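Local coordinates for protein pectate lyase (Erwinia chrysanthemi, PDB 1RU4) that cleaves pectate by beta-elimination, as a pectate lyase built on a parallel beta-helix, at residues Ile60-Phe72 against Phe94-Tyr108. Residues are numbered along the deposited sequence; the frame is centred on the assembly and turned at random.
Sequences IPYTQGKGNTITF and FDFSFPDSQWVQASY
Pro99 presses its CD atom into one face of the Tyr62 ring, 3.4 Å from the ring centroid and almost on the normal, while the backbone N of Gln64 lies against the opposite face toward the rim. Held between them, Tyr62 turns its CD1–CE1 edge onto the face of Phe98, an edge-to-face pair with planes at 65°. Its CG stands anti to the backbone N (chi1 154°), which sends the ring out past Ser97, with Tyr62 CB 3.4 Å from Ser97 O, and brings the hydroxyl beside Gln102 CG. A second bump is Ile60: its CD1 sits over the centre of the Phe96 ring at 3.8 Å, and Ile70 CG1 meets the edge of that same ring. The two segments are mostly loop and belong to successive coils of a right-handed parallel beta-helix; 60-72 leaves strand 56-59, which pairs with strand 92-95, and Ile60 N continues that ladder by bonding to Asp95 O at 2.9 Å. Asn68 wedges between the Phe96 and Phe98 rings, its OD1 at the edge of each, and a water lies within hydrogen-bonding distance of both Asn68 OD1 and Ser107 O. With both acceptors close to the amide plane, ND2 gives one bond to Phe96 O (2.9 Å) and another to Pro61 O, fixing the amide's rotation. Ser97 OG donates to Ile60 O from above the carbonyl plane, and Asp95, salt-bridged to Arg126, takes the Ser97 N-H in an Asx turn. Farther along, Val104 CG2 lies against the backbone of Gly65 and Lys66, Gly67 CA comes up to Ser107 OG, and Thr69 OG1 donates to Tyr108 O at 2.7 Å.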
# COMPACT_ATOMS: atom_id res chain seq x y z
N ILE A 60 -12.06 17.91 -8.83
CA ILE A 60 -13.49 17.67 -8.66
C ILE A 60 -13.99 18.69 -7.63
O ILE A 60 -13.49 18.72 -6.50
CB ILE A 60 -13.79 16.24 -8.14
CG1 ILE A 60 -13.25 15.18 -9.12
CG2 ILE A 60 -15.29 16.04 -7.97
CD1 ILE A 60 -11.78 14.85 -8.94
N PRO A 61 -14.96 19.54 -8.01
CA PRO A 61 -15.51 20.55 -7.10
C PRO A 61 -16.08 19.99 -5.81
O PRO A 61 -16.67 18.91 -5.78
CB PRO A 61 -16.61 21.20 -7.95
CG PRO A 61 -16.09 21.07 -9.34
CD PRO A 61 -15.57 19.65 -9.34
N TYR A 62 -15.89 20.75 -4.73
CA TYR A 62 -16.41 20.39 -3.42
C TYR A 62 -17.63 21.25 -3.08
O TYR A 62 -17.66 22.45 -3.39
CB TYR A 62 -15.32 20.59 -2.35
CG TYR A 62 -15.84 20.87 -0.95
CD1 TYR A 62 -16.24 19.83 -0.12
CD2 TYR A 62 -15.92 22.18 -0.47
CE1 TYR A 62 -16.72 20.09 1.17
CE2 TYR A 62 -16.39 22.44 0.81
CZ TYR A 62 -16.78 21.39 1.63
OH TYR A 62 -17.23 21.65 2.90
N THR A 63 -18.63 20.63 -2.47
CA THR A 63 -19.82 21.32 -1.99
C THR A 63 -20.08 20.82 -0.57
O THR A 63 -20.21 19.61 -0.36
CB THR A 63 -21.05 21.03 -2.87
OG1 THR A 63 -20.79 21.44 -4.22
CG2 THR A 63 -22.27 21.80 -2.35
N GLN A 64 -20.14 21.74 0.38
CA GLN A 64 -20.30 21.40 1.80
C GLN A 64 -21.48 20.45 2.04
O GLN A 64 -22.59 20.69 1.57
CB GLN A 64 -20.47 22.68 2.63
CG GLN A 64 -20.09 22.56 4.11
CD GLN A 64 -21.10 21.79 4.94
OE1 GLN A 64 -20.74 20.95 5.76
NE2 GLN A 64 -22.38 22.08 4.73
N GLY A 65 -21.20 19.37 2.76
CA GLY A 65 -22.23 18.41 3.12
C GLY A 65 -22.67 17.45 2.02
O GLY A 65 -23.65 16.74 2.18
N LYS A 66 -21.94 17.43 0.90
CA LYS A 66 -22.29 16.56 -0.21
C LYS A 66 -21.08 15.77 -0.72
O LYS A 66 -19.97 16.29 -0.77
CB LYS A 66 -22.88 17.37 -1.37
CG LYS A 66 -24.16 18.11 -1.01
CD LYS A 66 -24.71 18.87 -2.21
CE LYS A 66 -25.96 19.65 -1.83
NZ LYS A 66 -26.52 20.40 -2.98
N GLY A 67 -21.31 14.51 -1.08
CA GLY A 67 -20.25 13.69 -1.64
C GLY A 67 -19.98 14.02 -3.10
O GLY A 67 -20.88 14.52 -3.79
N ASN A 68 -18.77 13.76 -3.57
CA ASN A 68 -18.41 14.04 -4.96
C ASN A 68 -17.63 12.88 -5.60
O ASN A 68 -16.87 13.06 -6.56
CB ASN A 68 -17.63 15.36 -5.07
CG ASN A 68 -16.34 15.35 -4.27
OD1 ASN A 68 -16.01 14.37 -3.60
ND2 ASN A 68 -15.60 16.45 -4.34
N THR A 69 -17.89 11.68 -5.08
CA THR A 69 -17.29 10.42 -5.52
C THR A 69 -17.42 10.14 -7.01
O THR A 69 -18.44 10.46 -7.62
CB THR A 69 -17.97 9.25 -4.77
OG1 THR A 69 -17.87 9.46 -3.36
CG2 THR A 69 -17.33 7.91 -5.13
N ILE A 70 -16.38 9.55 -7.60
CA ILE A 70 -16.45 9.05 -8.96
C ILE A 70 -16.58 7.53 -8.85
O ILE A 70 -15.73 6.87 -8.24
CB ILE A 70 -15.18 9.38 -9.79
CG1 ILE A 70 -15.03 10.90 -9.93
CG2 ILE A 70 -15.27 8.73 -11.17
CD1 ILE A 70 -13.77 11.32 -10.67
N THR A 71 -17.67 6.99 -9.40
CA THR A 71 -17.92 5.56 -9.34
C THR A 71 -17.46 4.83 -10.60
O THR A 71 -17.79 5.24 -11.72
CB THR A 71 -19.42 5.26 -9.11
OG1 THR A 71 -19.82 5.77 -7.83
CG2 THR A 71 -19.69 3.75 -9.14
N PHE A 72 -16.69 3.77 -10.40
CA PHE A 72 -16.21 2.93 -11.50
C PHE A 72 -17.01 1.63 -11.46
O PHE A 72 -16.60 0.66 -10.82
CB PHE A 72 -14.71 2.65 -11.33
CG PHE A 72 -13.85 3.89 -11.43
CD1 PHE A 72 -13.79 4.79 -10.37
CD2 PHE A 72 -13.12 4.15 -12.58
CE1 PHE A 72 -13.01 5.95 -10.47
CE2 PHE A 72 -12.33 5.30 -12.68
CZ PHE A 72 -12.28 6.20 -11.63
N PHE A 94 -6.01 13.32 -8.98
CA PHE A 94 -7.43 13.62 -8.82
C PHE A 94 -7.66 14.22 -7.44
O PHE A 94 -7.54 13.54 -6.42
CB PHE A 94 -8.28 12.37 -9.02
CG PHE A 94 -8.31 11.88 -10.44
CD1 PHE A 94 -7.19 11.27 -11.00
CD2 PHE A 94 -9.45 12.04 -11.23
CE1 PHE A 94 -7.20 10.84 -12.33
CE2 PHE A 94 -9.47 11.60 -12.55
CZ PHE A 94 -8.34 11.00 -13.11
N ASP A 95 -7.97 15.52 -7.42
CA ASP A 95 -8.15 16.28 -6.19
C ASP A 95 -9.64 16.49 -5.93
O ASP A 95 -10.31 17.23 -6.66
CB ASP A 95 -7.44 17.63 -6.33
CG ASP A 95 -7.45 18.46 -5.06
OD1 ASP A 95 -8.01 18.01 -4.03
OD2 ASP A 95 -6.89 19.57 -5.08
N PHE A 96 -10.15 15.86 -4.87
CA PHE A 96 -11.57 15.95 -4.53
C PHE A 96 -11.95 17.16 -3.67
O PHE A 96 -13.10 17.28 -3.23
CB PHE A 96 -12.05 14.62 -3.95
CG PHE A 96 -12.15 13.52 -4.97
CD1 PHE A 96 -11.01 12.80 -5.35
CD2 PHE A 96 -13.36 13.25 -5.60
CE1 PHE A 96 -11.09 11.82 -6.34
CE2 PHE A 96 -13.44 12.27 -6.59
CZ PHE A 96 -12.31 11.56 -6.96
N SER A 97 -10.97 18.02 -3.43
CA SER A 97 -11.19 19.36 -2.86
C SER A 97 -11.78 19.54 -1.46
O SER A 97 -12.18 20.66 -1.12
CB SER A 97 -12.00 20.19 -3.86
OG SER A 97 -11.41 20.17 -5.15
N PHE A 98 -11.84 18.49 -0.65
CA PHE A 98 -12.40 18.65 0.69
C PHE A 98 -11.52 19.45 1.64
O PHE A 98 -10.30 19.26 1.68
CB PHE A 98 -12.67 17.28 1.33
CG PHE A 98 -14.05 16.76 1.07
CD1 PHE A 98 -14.38 16.21 -0.16
CD2 PHE A 98 -15.03 16.85 2.06
CE1 PHE A 98 -15.67 15.75 -0.40
CE2 PHE A 98 -16.32 16.39 1.83
CZ PHE A 98 -16.65 15.84 0.59
N PRO A 99 -12.11 20.42 2.37
CA PRO A 99 -11.33 21.21 3.31
C PRO A 99 -10.83 20.25 4.39
O PRO A 99 -11.40 19.17 4.57
CB PRO A 99 -12.36 22.18 3.88
CG PRO A 99 -13.29 22.39 2.73
CD PRO A 99 -13.47 20.97 2.22
N ASP A 100 -9.78 20.64 5.11
CA ASP A 100 -9.18 19.77 6.11
C ASP A 100 -10.13 19.30 7.21
O ASP A 100 -10.03 18.16 7.67
CB ASP A 100 -7.96 20.46 6.73
CG ASP A 100 -6.83 20.67 5.73
OD1 ASP A 100 -5.84 21.34 6.09
OD2 ASP A 100 -6.93 20.18 4.59
N SER A 101 -11.06 20.15 7.62
CA SER A 101 -11.98 19.84 8.71
C SER A 101 -13.24 19.10 8.27
O SER A 101 -13.98 18.58 9.11
CB SER A 101 -12.37 21.12 9.44
OG SER A 101 -13.04 22.01 8.57
N GLN A 102 -13.49 19.05 6.97
CA GLN A 102 -14.72 18.47 6.44
C GLN A 102 -14.57 17.02 5.97
O GLN A 102 -13.50 16.61 5.52
CB GLN A 102 -15.25 19.32 5.28
CG GLN A 102 -15.60 20.75 5.66
CD GLN A 102 -16.80 20.84 6.58
OE1 GLN A 102 -17.83 20.21 6.34
NE2 GLN A 102 -16.67 21.64 7.64
N TRP A 103 -15.66 16.27 6.07
CA TRP A 103 -15.72 14.89 5.60
C TRP A 103 -17.18 14.50 5.42
O TRP A 103 -18.08 15.07 6.05
CB TRP A 103 -15.02 13.94 6.57
CG TRP A 103 -15.67 13.89 7.93
CD1 TRP A 103 -15.46 14.75 8.97
CD2 TRP A 103 -16.65 12.95 8.38
NE1 TRP A 103 -16.26 14.41 10.03
CE2 TRP A 103 -16.99 13.31 9.70
CE3 TRP A 103 -17.27 11.83 7.80
CZ2 TRP A 103 -17.94 12.60 10.45
CZ3 TRP A 103 -18.21 11.13 8.54
CH2 TRP A 103 -18.53 11.51 9.86
N VAL A 104 -17.42 13.54 4.52
CA VAL A 104 -18.76 13.04 4.24
C VAL A 104 -18.74 11.51 4.23
O VAL A 104 -17.93 10.89 3.53
CB VAL A 104 -19.30 13.56 2.88
CG1 VAL A 104 -20.58 12.81 2.48
CG2 VAL A 104 -19.59 15.05 2.95
N GLN A 105 -19.63 10.91 5.02
CA GLN A 105 -19.76 9.46 5.11
C GLN A 105 -19.93 8.86 3.71
O GLN A 105 -20.81 9.27 2.95
CB GLN A 105 -20.95 9.09 5.99
CG GLN A 105 -21.11 7.60 6.26
CD GLN A 105 -20.10 7.08 7.27
OE1 GLN A 105 -19.70 7.79 8.19
NE2 GLN A 105 -19.70 5.82 7.10
N ALA A 106 -19.07 7.89 3.39
CA ALA A 106 -19.09 7.19 2.11
C ALA A 106 -18.71 8.03 0.89
O ALA A 106 -18.90 7.59 -0.25
CB ALA A 106 -20.44 6.50 1.88
N SER A 107 -18.19 9.24 1.11
CA SER A 107 -17.72 10.06 -0.01
C SER A 107 -16.30 9.67 -0.38
O SER A 107 -15.34 10.41 -0.12
CB SER A 107 -17.80 11.55 0.31
OG SER A 107 -17.42 12.32 -0.82
N TYR A 108 -16.16 8.49 -0.96
CA TYR A 108 -14.87 7.99 -1.42
C TYR A 108 -14.40 8.85 -2.59
O TYR A 108 -15.19 9.60 -3.17
CB TYR A 108 -14.99 6.54 -1.88
CG TYR A 108 -15.84 5.67 -0.99
CD1 TYR A 108 -16.93 4.97 -1.51
CD2 TYR A 108 -15.57 5.54 0.37
CE1 TYR A 108 -17.73 4.17 -0.70
CE2 TYR A 108 -16.37 4.75 1.19
CZ TYR A 108 -17.45 4.06 0.65
OH TYR A 108 -18.24 3.27 1.45
O HOH W 1 -14.74 12.51 -2.08